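Local coordinates for cell division control protein 45 cdc45 putative (Entamoeba histolytica, PDB 6CC2) that probably acts in eukaryotic DNA replication as the Cdc45 component of the helicase that unwinds DNA at the fork, at residues M1-N4 / G5-E9; M260-H264 / W265-D269; H359-G362 / S363-N367; V483-S486 / S487-S490; Q503-N507 / M508-I512. One frame throughout, in Å; residues are numbered along the deposited sequence.

Interaction 1: residues M1-N4 / G5-E9; sequences MIIN and GTSFE
The ring of Phe-8 and the backbone carbonyl of Asn-4 meet where the first strand of the chain turns into its first helix. Over the centre of one ring face lies Gly-5 CA, 3.5 Å above the plane. Asn-4 O comes at the ring obliquely, 3.2 Å from Phe-8 CD1. Phe-8 CG stands opposite its own carbonyl carbon (chi1 -70°), which swings the ring back against Gly-5 and the Asn-4 carbonyl.

The same carbonyl receives the bond that closes the turn: Ser-7 N donates to Asn-4 O at 2.9 Å with a fairly straight N-H (162°), the donor lying well above the carbonyl plane. One residue on, Phe-8 N follows with a longer bond of 3.2 Å to Gly-5 O. A water adds a second link, accepting from Asn-4 N at 3.1 Å and hydrogen-bonded to Ser-7 OG as well. On the apolar side, Ile-3 CG2 rests against Ser-7 CB at 3.7 Å.

Strand 2-3 is an edge strand of the six-stranded parallel sheet, bonded through its backbone to Leu-124 of strand 122-125, and Phe-8 packs on Ile-125 and on Ile-189 of helix 182-192. A strand followed directly by a helix is the unit repeated in alpha/beta domains with parallel sheets. Its chemistry here is a division of labour: a backbone bond engages Asn-4 O and a water engages Asn-4 N and Ser-7 OG, while Phe-8 ties the start of helix 8-20 to apolar residues of strand 122-125 and helix 182-192.

Interaction 2: residues M260-H264 / W265-D269; sequences MLLRH and WTLYD. With EDO (1,2-ethanediol), chain K.
Trp-265, just past the short 3-10 segment 262-263, donates its backbone N to Leu-262 O at 3.1 Å, from high above the carbonyl plane. With CG nearly opposite the backbone N (chi1 -154°), its indole folds back over the turn. Met-260 O sits at the ring edge, in plane, 3.4 Å from Trp-265 CE3, and the methyl CE of the selenomethionine Met-260 touches Trp-265 CZ3 at 3.7 Å. A water donates both to Trp-265 O and to Arg-263 O, bridging the carbonyls on either side of His-264. Thr-266 is the N-cap of helix 267-273: its OG1 accepts from Asp-269 N at 3.1 Å, almost in line (165°). Leu-267 then meets the turn again, Leu-262 CD1 lying 3.8 Å from its CA. Asp-269 CB lies 3.3 Å above one indole face, offset toward the rim.

Arg-263 fixes the turn from outside through NE to Ser-351 O and salt bridges to Asp-256 and Asp-356, while a 1,2-ethanediol, probably from the crystallisation liquor, accepts from NH1 in the guanidinium plane. Helix 393-417 covers one flank, with Phe-397 and Cys-400 on Leu-261 and Ile-401 on Trp-265; Phe-321 of helix 315-331 packs on both Leu-262 and Leu-267.

Interaction 3: residues H359-G362 / S363-N367; sequences HAIG and SIITN
Ile-361 O and Ile-365 N form an i to i+4 bond in the last turn of helix 354-364, and the contact as a whole is the C-terminal end of that helix, where the alpha-helical bonding pattern gives way to a loop. Its tight part is this last turn. Ser-363 N bonds His-359 O and Ile-364 N bonds Ala-360 O, both at 3.0 Å, and the bond from Ile-365 N to Ile-361 O matches them. Side chains press on the same carbonyls: Ile-364 CG1 lies 3.3 Å from Ala-360 O. Ala-360, Ile-361, Ser-363 and Ile-364 are buried here, with helix 393-417 supplying Tyr-393, Phe-397 and Cys-400 and helix 374-385 supplying Leu-384 and Leu-385.

The looser part is the partly exposed surface of Gly-362, Ile-365 and Thr-366, where Ile-361 and Ile-365 barely meet through their CG2 methyls, 4.5 Å apart. Both still share Val-33 of helix 33-48. Beyond the last turn, Lys-399 NZ bonds Thr-366 O, with weak bonds to Ser-363 O and Ile-364 O; its charge probably offsets the negative pole of the helix end. The Gly-362 carbonyl is the exception to this looseness. Ile-365 turns CG1 between its backbone N and carbonyl carbon (chi1 67°), placing it against Gly-362 O, and a side chain takes the same oxygen: Thr-366 OG1 donates to Gly-362 O at 2.7 Å.

Interaction 4: residues V483-S486 / S487-S490; sequences VGYS and SPIS
Ser-486 and Ser-487 carry the chain out of strand 479-485, still in extended backbone conformation, into a 3-10 turn at Pro-488 and Ile-489 that Ser-490 N closes by bonding Ser-487 O at 2.9 Å. No direct hydrogen bond joins the strand end to the turn; two waters do so instead, and both are held by one hydroxyl. Ser-486 OG points opposite its backbone N (chi1 176°), toward the carbonyls of the turn. One water lies 2.8 Å from Ser-486 OG, hydrogen-bonded to it, and donates to Ser-487 O. A second is bonded to Ser-486 OG at 2.7 Å and donates to Ser-490 O. Ser-487 O therefore receives two hydrogens, one from the backbone and one from water. Ser-490 sends its CB toward the same hydroxyl, to 3.7 Å from Ser-486 OG.

Across the chain from this wet side, Tyr-485 supplies the van der Waals contact. Its ring extends forward alongside the backbone of Ser-487, CE2 coming 3.5 Å from Ser-487 N in an oblique approach, and the phenol oxygen reaches the proline ring, with Tyr-485 OH 3.9 Å from Pro-488 CD.

A strand leaving its sheet for the next helix by a turn bridged by two waters is what this contact exemplifies. Strand 479-485 lies inside the mixed sheet, its backbone bonded to Leu-470 and Phe-468 on one neighbour and to Phe-520 on the other. Helix 444-462 meets Tyr-485 through Gln-452, whereas Leu-494 and Phe-497 of the following helix 494-508 pack on Ser-486.

Interaction 5: residues Q503-N507 / M508-I512; sequences QTAQN and MKISI
A Schellman motif ends helix 494-508, joining Ala-505 and Gln-506 of its last turn to Lys-509 and Ile-510 beyond it. Lys-509, with its positive phi of 56°, is the C-prime residue and turns the chain back. Ile-510 N donates to Ala-505 O at 3.1 Å, the long-reaching bond of the motif, while Lys-509 N makes a weak bond to Gln-506 O at 3.2 Å. Just before them, Met-508 N still bonds Thr-504 O in helical fashion at 2.9 Å.

The reversal carries its usual hydrophobic contact: Ile-510 CG1 lies 3.7 Å from Ala-505 CB, brought there by a first torsion that sets CG1 between backbone N and carbonyl carbon (chi1 57°). Ile-512 CD1 presses on the same methyl, a tight 3.5 Å from Ala-505 CB. The selenomethionine Met-508 bends at its second and third torsions, which brings its CE to 3.6 Å from Asn-507 O.

Helix 529-537 flanks the last turn, with Tyr-532 and Leu-536 against Thr-504 and Lys-531 and Ala-535 against Met-508. Past the reversal, the chain runs toward strand 514-515 at the sheet edge, and Ile-510 lies on Thr-522 and Ile-524 of strand 519-525.

Overall arrangement
The five contacts come one after another along the chain, and each marks a place where a helix or strand begins or ends. Interaction 1 stands apart at the edge of the parallel sheet, its centre about 43 Å from that of interaction 2, across the centre of the chain. Interactions 2 and 3 touch, His-359 packing on Met-260 and Leu-261. Interactions 4 and 5, centres about 19 Å apart, lie beside the mixed sheet; interaction 3 lies about 18 Å from interaction 4, centre to centre. The contacts thus sit at element ends in different parts of the chain, with helix 393-417 common to interactions 2 and 3 and helix 494-508 spanning interactions 4 and 5.

Interaction 1: residues M1-N4 / G5-E9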
loop_
_atom_site.group_PDB
_atom_site.type_symbol
_atom_site.label_atom_id
_atom_site.label_comp_id
_atom_site.label_asym_id
_atom_site.label_seq_id
_atom_site.Cartn_x
_atom_site.Cartn_y
_atom_site.Cartn_z
HETATM N N MSE A 1 -8.416 23.916 -9.425
HETATM C CA MSE A 1 -7.635 24.108 -10.646
HETATM C C MSE A 1 -6.464 23.140 -10.698
HETATM O O MSE A 1 -6.049 22.604 -9.672
HETATM C CB MSE A 1 -7.124 25.544 -10.739
HETATM C CG MSE A 1 -6.221 25.971 -9.600
HETATM SE SE MSE A 1 -5.568 27.797 -9.839
HETATM C CE MSE A 1 -4.628 28.000 -8.140
ATOM N N ILE A 2 -5.956 22.896 -11.896
ATOM C CA ILE A 2 -4.784 22.038 -12.088
ATOM C C ILE A 2 -3.529 22.902 -12.019
ATOM O O ILE A 2 -3.422 23.918 -12.723
ATOM C CB ILE A 2 -4.857 21.296 -13.430
ATOM C CG1 ILE A 2 -6.076 20.369 -13.473
ATOM C CG2 ILE A 2 -3.572 20.512 -13.676
ATOM C CD1 ILE A 2 -6.045 19.261 -12.474
ATOM N N ILE A 3 -2.590 22.509 -11.160
ATOM C CA ILE A 3 -1.284 23.163 -11.041
ATOM C C ILE A 3 -0.255 22.230 -11.665
ATOM O O ILE A 3 -0.176 21.055 -11.293
ATOM C CB ILE A 3 -0.923 23.452 -9.571
ATOM C CG1 ILE A 3 -2.036 24.233 -8.873
ATOM C CG2 ILE A 3 0.390 24.215 -9.478
ATOM C CD1 ILE A 3 -2.462 25.497 -9.587
ATOM N N ASN A 4 0.518 22.742 -12.602
ATOM C CA ASN A 4 1.545 21.969 -13.282
ATOM C C ASN A 4 2.906 22.626 -13.044
ATOM O O ASN A 4 3.031 23.582 -12.282
ATOM C CB ASN A 4 1.216 21.844 -14.775
ATOM C CG ASN A 4 1.447 23.131 -15.535
ATOM O OD1 ASN A 4 0.645 24.063 -15.465
ATOM N ND2 ASN A 4 2.542 23.187 -16.277
ATOM N N GLY A 5 3.931 22.104 -13.718
ATOM C CA GLY A 5 5.291 22.536 -13.450
ATOM C C GLY A 5 5.534 24.007 -13.695
ATOM O O GLY A 5 6.396 24.611 -13.053
ATOM N N THR A 6 4.808 24.600 -14.643
ATOM C CA THR A 6 4.995 26.013 -14.916
ATOM C C THR A 6 4.607 26.897 -13.735
ATOM O O THR A 6 4.940 28.089 -13.750
ATOM C CB THR A 6 4.185 26.415 -16.153
ATOM O OG1 THR A 6 4.608 27.706 -16.599
ATOM C CG2 THR A 6 2.701 26.457 -15.832
ATOM N N SER A 7 3.933 26.355 -12.724
ATOM C CA SER A 7 3.486 27.122 -11.571
ATOM C C SER A 7 4.215 26.759 -10.286
ATOM O O SER A 7 3.917 27.340 -9.240
ATOM C CB SER A 7 1.972 26.924 -11.359
ATOM O OG SER A 7 1.250 27.301 -12.520
ATOM N N PHE A 8 5.155 25.812 -10.327
ATOM C CA PHE A 8 5.797 25.372 -9.092
ATOM C C PHE A 8 6.593 26.505 -8.448
ATOM O O PHE A 8 6.638 26.624 -7.218
ATOM C CB PHE A 8 6.722 24.180 -9.358
ATOM C CG PHE A 8 6.011 22.896 -9.706
ATOM C CD1 PHE A 8 4.641 22.774 -9.590
ATOM C CD2 PHE A 8 6.741 21.805 -10.145
ATOM C CE1 PHE A 8 4.003 21.575 -9.905
ATOM C CE2 PHE A 8 6.116 20.605 -10.471
ATOM C CZ PHE A 8 4.744 20.501 -10.352
ATOM N N GLU A 9 7.249 27.329 -9.264
ATOM C CA GLU A 9 8.033 28.439 -8.727
ATOM C C GLU A 9 7.142 29.413 -7.962
ATOM O O GLU A 9 7.445 29.795 -6.825
ATOM C CB GLU A 9 8.780 29.149 -9.853
ATOM C CG GLU A 9 9.786 30.178 -9.355
ATOM C CD GLU A 9 10.505 30.891 -10.488
ATOM O OE1 GLU A 9 10.298 30.515 -11.661
ATOM O OE2 GLU A 9 11.272 31.830 -10.199
HETATM O O HOH W 1 -0.151 25.564 -13.723
#

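Interaction 2: residues M260-H264 / W265-D269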
loop_
_atom_site.group_PDB
_atom_site.type_symbol
_atom_site.label_atom_id
_atom_site.label_comp_id
_atom_site.label_asym_id
_atom_site.label_seq_id
_atom_site.Cartn_x
_atom_site.Cartn_y
_atom_site.Cartn_z
HETATM N N MSE A 260 8.775 -12.105 -2.862
HETATM C CA MSE A 260 8.699 -11.218 -1.698
HETATM C C MSE A 260 9.807 -11.439 -0.693
HETATM O O MSE A 260 9.925 -12.538 -0.102
HETATM C CB MSE A 260 7.321 -11.437 -0.982
HETATM C CG MSE A 260 7.231 -10.703 0.331
HETATM SE SE MSE A 260 5.437 -10.912 1.117
HETATM C CE MSE A 260 5.214 -12.794 1.068
ATOM N N LEU A 261 10.638 -10.412 -0.494
ATOM C CA LEU A 261 11.688 -10.392 0.513
ATOM C C LEU A 261 12.664 -11.565 0.400
ATOM O O LEU A 261 13.277 -11.954 1.383
ATOM C CB LEU A 261 11.083 -10.342 1.925
ATOM C CG LEU A 261 10.406 -9.019 2.265
ATOM C CD1 LEU A 261 9.785 -9.112 3.665
ATOM C CD2 LEU A 261 11.376 -7.864 2.219
ATOM N N LEU A 262 12.839 -12.098 -0.813
ATOM C CA LEU A 262 13.674 -13.278 -1.015
ATOM C C LEU A 262 15.045 -13.149 -0.347
ATOM O O LEU A 262 15.478 -14.049 0.368
ATOM C CB LEU A 262 13.822 -13.530 -2.512
ATOM C CG LEU A 262 14.709 -14.708 -2.961
ATOM C CD1 LEU A 262 14.146 -16.013 -2.440
ATOM C CD2 LEU A 262 14.871 -14.745 -4.472
ATOM N N ARG A 263 15.767 -12.059 -0.603
ATOM C CA ARG A 263 17.103 -11.914 -0.053
ATOM C C ARG A 263 17.106 -11.872 1.464
ATOM O O ARG A 263 18.135 -12.142 2.077
ATOM C CB ARG A 263 17.770 -10.662 -0.626
ATOM C CG ARG A 263 18.257 -10.815 -2.056
ATOM C CD ARG A 263 18.899 -9.514 -2.583
ATOM N NE ARG A 263 17.886 -8.456 -2.627
ATOM C CZ ARG A 263 16.993 -8.326 -3.599
ATOM N NH1 ARG A 263 16.993 -9.143 -4.643
ATOM N NH2 ARG A 263 16.094 -7.360 -3.530
ATOM N N HIS A 264 15.969 -11.566 2.083
ATOM C CA HIS A 264 15.858 -11.420 3.532
ATOM C C HIS A 264 15.052 -12.553 4.151
ATOM O O HIS A 264 14.593 -12.460 5.299
ATOM C CB HIS A 264 15.252 -10.048 3.820
ATOM C CG HIS A 264 15.895 -8.981 3.000
ATOM N ND1 HIS A 264 17.190 -8.556 3.223
ATOM C CD2 HIS A 264 15.470 -8.324 1.896
ATOM C CE1 HIS A 264 17.513 -7.660 2.301
ATOM N NE2 HIS A 264 16.498 -7.528 1.473
ATOM N N TRP A 265 14.898 -13.638 3.418
ATOM C CA TRP A 265 14.052 -14.750 3.837
ATOM C C TRP A 265 14.734 -16.032 3.383
ATOM O O TRP A 265 15.973 -16.137 3.431
ATOM C CB TRP A 265 12.661 -14.590 3.237
ATOM C CG TRP A 265 11.538 -15.217 3.971
ATOM C CD1 TRP A 265 11.601 -16.072 5.014
ATOM C CD2 TRP A 265 10.139 -14.975 3.730
ATOM N NE1 TRP A 265 10.327 -16.404 5.440
ATOM C CE2 TRP A 265 9.417 -15.750 4.652
ATOM C CE3 TRP A 265 9.444 -14.189 2.814
ATOM C CZ2 TRP A 265 8.029 -15.753 4.696
ATOM C CZ3 TRP A 265 8.070 -14.201 2.858
ATOM C CH2 TRP A 265 7.379 -14.972 3.795
ATOM N N THR A 266 13.930 -17.019 2.982
ATOM C CA THR A 266 14.398 -18.280 2.415
ATOM C C THR A 266 13.709 -18.480 1.072
ATOM O O THR A 266 12.612 -17.971 0.847
ATOM C CB THR A 266 14.101 -19.491 3.293
ATOM O OG1 THR A 266 12.681 -19.753 3.312
ATOM C CG2 THR A 266 14.595 -19.296 4.736
ATOM N N LEU A 267 14.346 -19.246 0.180
ATOM C CA LEU A 267 13.704 -19.547 -1.097
ATOM C C LEU A 267 12.359 -20.218 -0.875
ATOM O O LEU A 267 11.354 -19.852 -1.494
ATOM C CB LEU A 267 14.609 -20.438 -1.935
ATOM C CG LEU A 267 13.950 -21.045 -3.182
ATOM C CD1 LEU A 267 13.430 -19.966 -4.106
ATOM C CD2 LEU A 267 14.939 -21.974 -3.907
ATOM N N TYR A 268 12.326 -21.201 0.027
ATOM C CA TYR A 268 11.130 -21.996 0.257
ATOM C C TYR A 268 9.953 -21.124 0.653
ATOM O O TYR A 268 8.878 -21.208 0.055
ATOM C CB TYR A 268 11.431 -23.027 1.343
ATOM C CG TYR A 268 10.367 -24.062 1.581
ATOM C CD1 TYR A 268 10.348 -25.249 0.859
ATOM C CD2 TYR A 268 9.403 -23.863 2.542
ATOM C CE1 TYR A 268 9.392 -26.215 1.081
ATOM C CE2 TYR A 268 8.421 -24.828 2.775
ATOM C CZ TYR A 268 8.424 -25.995 2.039
ATOM O OH TYR A 268 7.464 -26.946 2.259
ATOM N N ASP A 269 10.140 -20.280 1.666
ATOM C CA ASP A 269 9.029 -19.506 2.188
ATOM C C ASP A 269 8.752 -18.258 1.368
ATOM O O ASP A 269 7.595 -17.855 1.247
ATOM C CB ASP A 269 9.307 -19.153 3.633
ATOM C CG ASP A 269 8.838 -20.254 4.583
ATOM O OD1 ASP A 269 7.778 -20.846 4.302
ATOM O OD2 ASP A 269 9.534 -20.540 5.565
HETATM C C1 EDO K . 17.359 -12.864 -7.126
HETATM O O1 EDO K . 18.498 -13.069 -7.969
HETATM C C2 EDO K . 17.827 -12.425 -5.743
HETATM O O2 EDO K . 18.668 -11.271 -5.858
HETATM O O HOH W 2 18.245 -14.397 3.608
#

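Interaction 3: residues H359-G362 / S363-N367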
loop_
_atom_site.group_PDB
_atom_site.type_symbol
_atom_site.label_atom_id
_atom_site.label_comp_id
_atom_site.label_asym_id
_atom_site.label_seq_id
_atom_site.Cartn_x
_atom_site.Cartn_y
_atom_site.Cartn_z
ATOM N N HIS A 359 7.974 -3.218 1.177
ATOM C CA HIS A 359 7.329 -4.269 1.972
ATOM C C HIS A 359 7.530 -3.998 3.461
ATOM O O HIS A 359 6.594 -4.126 4.262
ATOM C CB HIS A 359 7.887 -5.654 1.610
ATOM C CG HIS A 359 7.370 -6.211 0.332
ATOM N ND1 HIS A 359 6.030 -6.442 0.103
ATOM C CD2 HIS A 359 8.026 -6.644 -0.773
ATOM C CE1 HIS A 359 5.877 -6.966 -1.102
ATOM N NE2 HIS A 359 7.071 -7.105 -1.654
ATOM N N ALA A 360 8.746 -3.637 3.849
ATOM C CA ALA A 360 9.067 -3.448 5.253
ATOM C C ALA A 360 8.288 -2.277 5.824
ATOM O O ALA A 360 7.701 -2.375 6.903
ATOM C CB ALA A 360 10.567 -3.203 5.429
ATOM N N ILE A 361 8.297 -1.137 5.116
ATOM C CA ILE A 361 7.584 0.046 5.602
ATOM C C ILE A 361 6.083 -0.199 5.587
ATOM O O ILE A 361 5.369 0.198 6.523
ATOM C CB ILE A 361 7.975 1.279 4.765
ATOM C CG1 ILE A 361 9.486 1.522 4.872
ATOM C CG2 ILE A 361 7.188 2.523 5.214
ATOM C CD1 ILE A 361 10.041 2.479 3.826
ATOM N N GLY A 362 5.576 -0.856 4.532
ATOM C CA GLY A 362 4.159 -1.166 4.480
ATOM C C GLY A 362 3.722 -2.006 5.667
ATOM O O GLY A 362 2.643 -1.795 6.230
ATOM N N SER A 363 4.575 -2.934 6.089
ATOM C CA SER A 363 4.276 -3.732 7.265
ATOM C C SER A 363 4.325 -2.901 8.537
ATOM O O SER A 363 3.459 -3.037 9.408
ATOM C CB SER A 363 5.252 -4.912 7.347
ATOM O OG SER A 363 5.001 -5.707 8.502
ATOM N N ILE A 364 5.325 -2.026 8.665
ATOM C CA ILE A 364 5.410 -1.194 9.875
ATOM C C ILE A 364 4.141 -0.357 10.053
ATOM O O ILE A 364 3.643 -0.189 11.176
ATOM C CB ILE A 364 6.664 -0.301 9.823
ATOM C CG1 ILE A 364 7.929 -1.116 9.973
ATOM C CG2 ILE A 364 6.596 0.794 10.903
ATOM C CD1 ILE A 364 8.011 -1.934 11.224
ATOM N N ILE A 365 3.593 0.195 8.966
ATOM C CA ILE A 365 2.426 1.065 9.086
ATOM C C ILE A 365 1.110 0.285 9.104
ATOM O O ILE A 365 0.030 0.889 9.122
ATOM C CB ILE A 365 2.385 2.122 7.958
ATOM C CG1 ILE A 365 2.159 1.482 6.598
ATOM C CG2 ILE A 365 3.670 2.947 7.968
ATOM C CD1 ILE A 365 1.851 2.503 5.517
ATOM N N THR A 366 1.166 -1.043 9.086
ATOM C CA THR A 366 -0.034 -1.846 9.269
ATOM C C THR A 366 -0.302 -1.998 10.757
ATOM O O THR A 366 0.551 -2.495 11.488
ATOM C CB THR A 366 0.155 -3.212 8.614
ATOM O OG1 THR A 366 0.409 -3.039 7.207
ATOM C CG2 THR A 366 -1.101 -4.081 8.804
ATOM N N ASN A 367 -1.498 -1.615 11.201
ATOM C CA ASN A 367 -1.870 -1.790 12.608
ATOM C C ASN A 367 -1.936 -3.274 12.938
ATOM O O ASN A 367 -2.705 -4.007 12.327
ATOM C CB ASN A 367 -3.211 -1.138 12.912
ATOM C CG ASN A 367 -3.191 0.362 12.741
ATOM O OD1 ASN A 367 -2.168 1.036 12.942
ATOM N ND2 ASN A 367 -4.346 0.905 12.400
#

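Interaction 4: residues V483-S486 / S487-S490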
loop_
_atom_site.group_PDB
_atom_site.type_symbol
_atom_site.label_atom_id
_atom_site.label_comp_id
_atom_site.label_asym_id
_atom_site.label_seq_id
_atom_site.Cartn_x
_atom_site.Cartn_y
_atom_site.Cartn_z
ATOM N N VAL A 483 -15.979 -7.180 8.871
ATOM C CA VAL A 483 -15.072 -6.291 8.161
ATOM C C VAL A 483 -15.432 -6.322 6.682
ATOM O O VAL A 483 -15.626 -7.402 6.104
ATOM C CB VAL A 483 -13.605 -6.709 8.371
ATOM C CG1 VAL A 483 -12.700 -5.912 7.424
ATOM C CG2 VAL A 483 -13.205 -6.500 9.816
ATOM N N GLY A 484 -15.507 -5.149 6.068
ATOM C CA GLY A 484 -15.641 -5.028 4.631
ATOM C C GLY A 484 -14.403 -4.353 4.068
ATOM O O GLY A 484 -13.983 -3.309 4.560
ATOM N N TYR A 485 -13.826 -4.974 3.033
ATOM C CA TYR A 485 -12.593 -4.483 2.446
ATOM C C TYR A 485 -12.696 -4.455 0.931
ATOM O O TYR A 485 -13.170 -5.411 0.312
ATOM C CB TYR A 485 -11.386 -5.356 2.841
ATOM C CG TYR A 485 -10.113 -4.949 2.119
ATOM C CD1 TYR A 485 -9.396 -3.845 2.517
ATOM C CD2 TYR A 485 -9.660 -5.668 1.019
ATOM C CE1 TYR A 485 -8.230 -3.452 1.835
ATOM C CE2 TYR A 485 -8.500 -5.290 0.352
ATOM C CZ TYR A 485 -7.809 -4.188 0.762
ATOM O OH TYR A 485 -6.666 -3.800 0.108
ATOM N N SER A 486 -12.231 -3.364 0.341
ATOM C CA SER A 486 -12.228 -3.202 -1.103
ATOM C C SER A 486 -10.803 -2.953 -1.570
ATOM O O SER A 486 -10.187 -1.953 -1.187
ATOM C CB SER A 486 -13.149 -2.055 -1.508
ATOM O OG SER A 486 -13.096 -1.806 -2.890
ATOM N N SER A 487 -10.269 -3.885 -2.378
ATOM C CA SER A 487 -8.884 -3.696 -2.864
ATOM C C SER A 487 -8.819 -2.626 -3.949
ATOM O O SER A 487 -9.838 -2.265 -4.552
ATOM C CB SER A 487 -8.342 -5.010 -3.400
ATOM O OG SER A 487 -8.863 -5.287 -4.680
ATOM N N PRO A 488 -7.618 -2.115 -4.249
ATOM C CA PRO A 488 -7.509 -1.080 -5.285
ATOM C C PRO A 488 -8.001 -1.528 -6.651
ATOM O O PRO A 488 -8.387 -0.681 -7.469
ATOM C CB PRO A 488 -6.003 -0.746 -5.308
ATOM C CG PRO A 488 -5.555 -1.040 -3.888
ATOM C CD PRO A 488 -6.363 -2.266 -3.472
ATOM N N ILE A 489 -7.974 -2.821 -6.941
ATOM C CA ILE A 489 -8.497 -3.301 -8.211
ATOM C C ILE A 489 -9.983 -3.000 -8.350
ATOM O O ILE A 489 -10.482 -2.839 -9.470
ATOM C CB ILE A 489 -8.207 -4.809 -8.343
ATOM C CG1 ILE A 489 -6.689 -5.061 -8.443
ATOM C CG2 ILE A 489 -8.912 -5.383 -9.576
ATOM C CD1 ILE A 489 -6.032 -4.493 -9.658
ATOM N N SER A 490 -10.707 -2.903 -7.233
ATOM C CA SER A 490 -12.145 -2.660 -7.251
ATOM C C SER A 490 -12.507 -1.194 -7.010
ATOM O O SER A 490 -13.657 -0.900 -6.651
ATOM C CB SER A 490 -12.845 -3.529 -6.201
ATOM O OG SER A 490 -12.466 -4.888 -6.297
HETATM O O HOH W 3 -11.232 -0.053 -3.900
HETATM O O HOH W 4 -15.347 -1.867 -4.399
#

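Interaction 5: residues Q503-N507 / M508-I512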
loop_
_atom_site.group_PDB
_atom_site.type_symbol
_atom_site.label_atom_id
_atom_site.label_comp_id
_atom_site.label_asym_id
_atom_site.label_seq_id
_atom_site.Cartn_x
_atom_site.Cartn_y
_atom_site.Cartn_z
ATOM N N GLN A 503 -25.262 1.447 4.470
ATOM C CA GLN A 503 -26.720 1.432 4.502
ATOM C C GLN A 503 -27.248 0.176 5.197
ATOM O O GLN A 503 -28.252 0.243 5.926
ATOM C CB GLN A 503 -27.286 1.545 3.088
ATOM C CG GLN A 503 -27.153 2.933 2.477
ATOM C CD GLN A 503 -27.656 3.001 1.043
ATOM O OE1 GLN A 503 -28.482 2.192 0.621
ATOM N NE2 GLN A 503 -27.152 3.971 0.284
ATOM N N THR A 504 -26.582 -0.967 5.003
ATOM C CA THR A 504 -26.983 -2.179 5.702
ATOM C C THR A 504 -26.844 -2.003 7.207
ATOM O O THR A 504 -27.761 -2.326 7.980
ATOM C CB THR A 504 -26.149 -3.373 5.216
ATOM O OG1 THR A 504 -26.300 -3.525 3.795
ATOM C CG2 THR A 504 -26.587 -4.636 5.913
ATOM N N ALA A 505 -25.687 -1.498 7.641
ATOM C CA ALA A 505 -25.501 -1.198 9.063
ATOM C C ALA A 505 -26.583 -0.266 9.582
ATOM O O ALA A 505 -27.123 -0.469 10.678
ATOM C CB ALA A 505 -24.124 -0.589 9.290
ATOM N N GLN A 506 -26.935 0.772 8.804
ATOM C CA GLN A 506 -27.979 1.692 9.251
ATOM C C GLN A 506 -29.319 0.982 9.398
ATOM O O GLN A 506 -30.060 1.219 10.366
ATOM C CB GLN A 506 -28.105 2.853 8.266
ATOM C CG GLN A 506 -27.462 4.147 8.728
ATOM C CD GLN A 506 -28.104 4.725 9.981
ATOM O OE1 GLN A 506 -27.445 5.407 10.762
ATOM N NE2 GLN A 506 -29.391 4.452 10.176
ATOM N N ASN A 507 -29.663 0.123 8.436
ATOM C CA ASN A 507 -30.930 -0.589 8.504
ATOM C C ASN A 507 -30.969 -1.550 9.687
ATOM O O ASN A 507 -32.043 -1.766 10.263
ATOM C CB ASN A 507 -31.177 -1.357 7.202
ATOM C CG ASN A 507 -31.370 -0.447 6.021
ATOM O OD1 ASN A 507 -31.707 0.713 6.180
ATOM N ND2 ASN A 507 -31.149 -0.972 4.823
HETATM N N MSE A 508 -29.824 -2.135 10.044
HETATM C CA MSE A 508 -29.743 -3.075 11.137
HETATM C C MSE A 508 -29.539 -2.387 12.480
HETATM O O MSE A 508 -29.616 -3.023 13.523
HETATM C CB MSE A 508 -28.603 -4.051 10.897
HETATM C CG MSE A 508 -28.795 -4.974 9.684
HETATM SE SE MSE A 508 -30.340 -6.117 9.912
HETATM C CE MSE A 508 -31.689 -5.083 8.987
ATOM N N LYS A 509 -29.281 -1.080 12.438
ATOM C CA LYS A 509 -28.961 -0.293 13.632
ATOM C C LYS A 509 -27.761 -0.885 14.376
ATOM O O LYS A 509 -27.765 -1.045 15.606
ATOM C CB LYS A 509 -30.179 -0.147 14.547
ATOM C CG LYS A 509 -30.390 1.254 15.069
ATOM C CD LYS A 509 -30.674 2.248 13.949
ATOM C CE LYS A 509 -30.927 3.635 14.491
ATOM N NZ LYS A 509 -29.759 4.176 15.229
ATOM N N ILE A 510 -26.723 -1.192 13.619
ATOM C CA ILE A 510 -25.421 -1.568 14.159
ATOM C C ILE A 510 -24.427 -0.460 13.831
ATOM O O ILE A 510 -24.614 0.327 12.898
ATOM C CB ILE A 510 -24.940 -2.932 13.614
ATOM C CG1 ILE A 510 -24.887 -2.927 12.089
ATOM C CG2 ILE A 510 -25.860 -4.035 14.122
ATOM C CD1 ILE A 510 -24.465 -4.264 11.483
ATOM N N SER A 511 -23.352 -0.408 14.602
ATOM C CA SER A 511 -22.429 0.720 14.536
ATOM C C SER A 511 -21.256 0.443 13.605
ATOM O O SER A 511 -20.739 -0.672 13.542
ATOM C CB SER A 511 -21.901 1.052 15.934
ATOM O OG SER A 511 -22.962 1.156 16.858
ATOM N N ILE A 512 -20.831 1.478 12.888
ATOM C CA ILE A 512 -19.570 1.408 12.141
ATOM C C ILE A 512 -18.470 1.747 13.146
ATOM O O ILE A 512 -18.243 2.906 13.459
ATOM C CB ILE A 512 -19.558 2.346 10.938
ATOM C CG1 ILE A 512 -20.498 1.848 9.839
ATOM C CG2 ILE A 512 -18.149 2.440 10.355
ATOM C CD1 ILE A 512 -21.961 1.963 10.168
#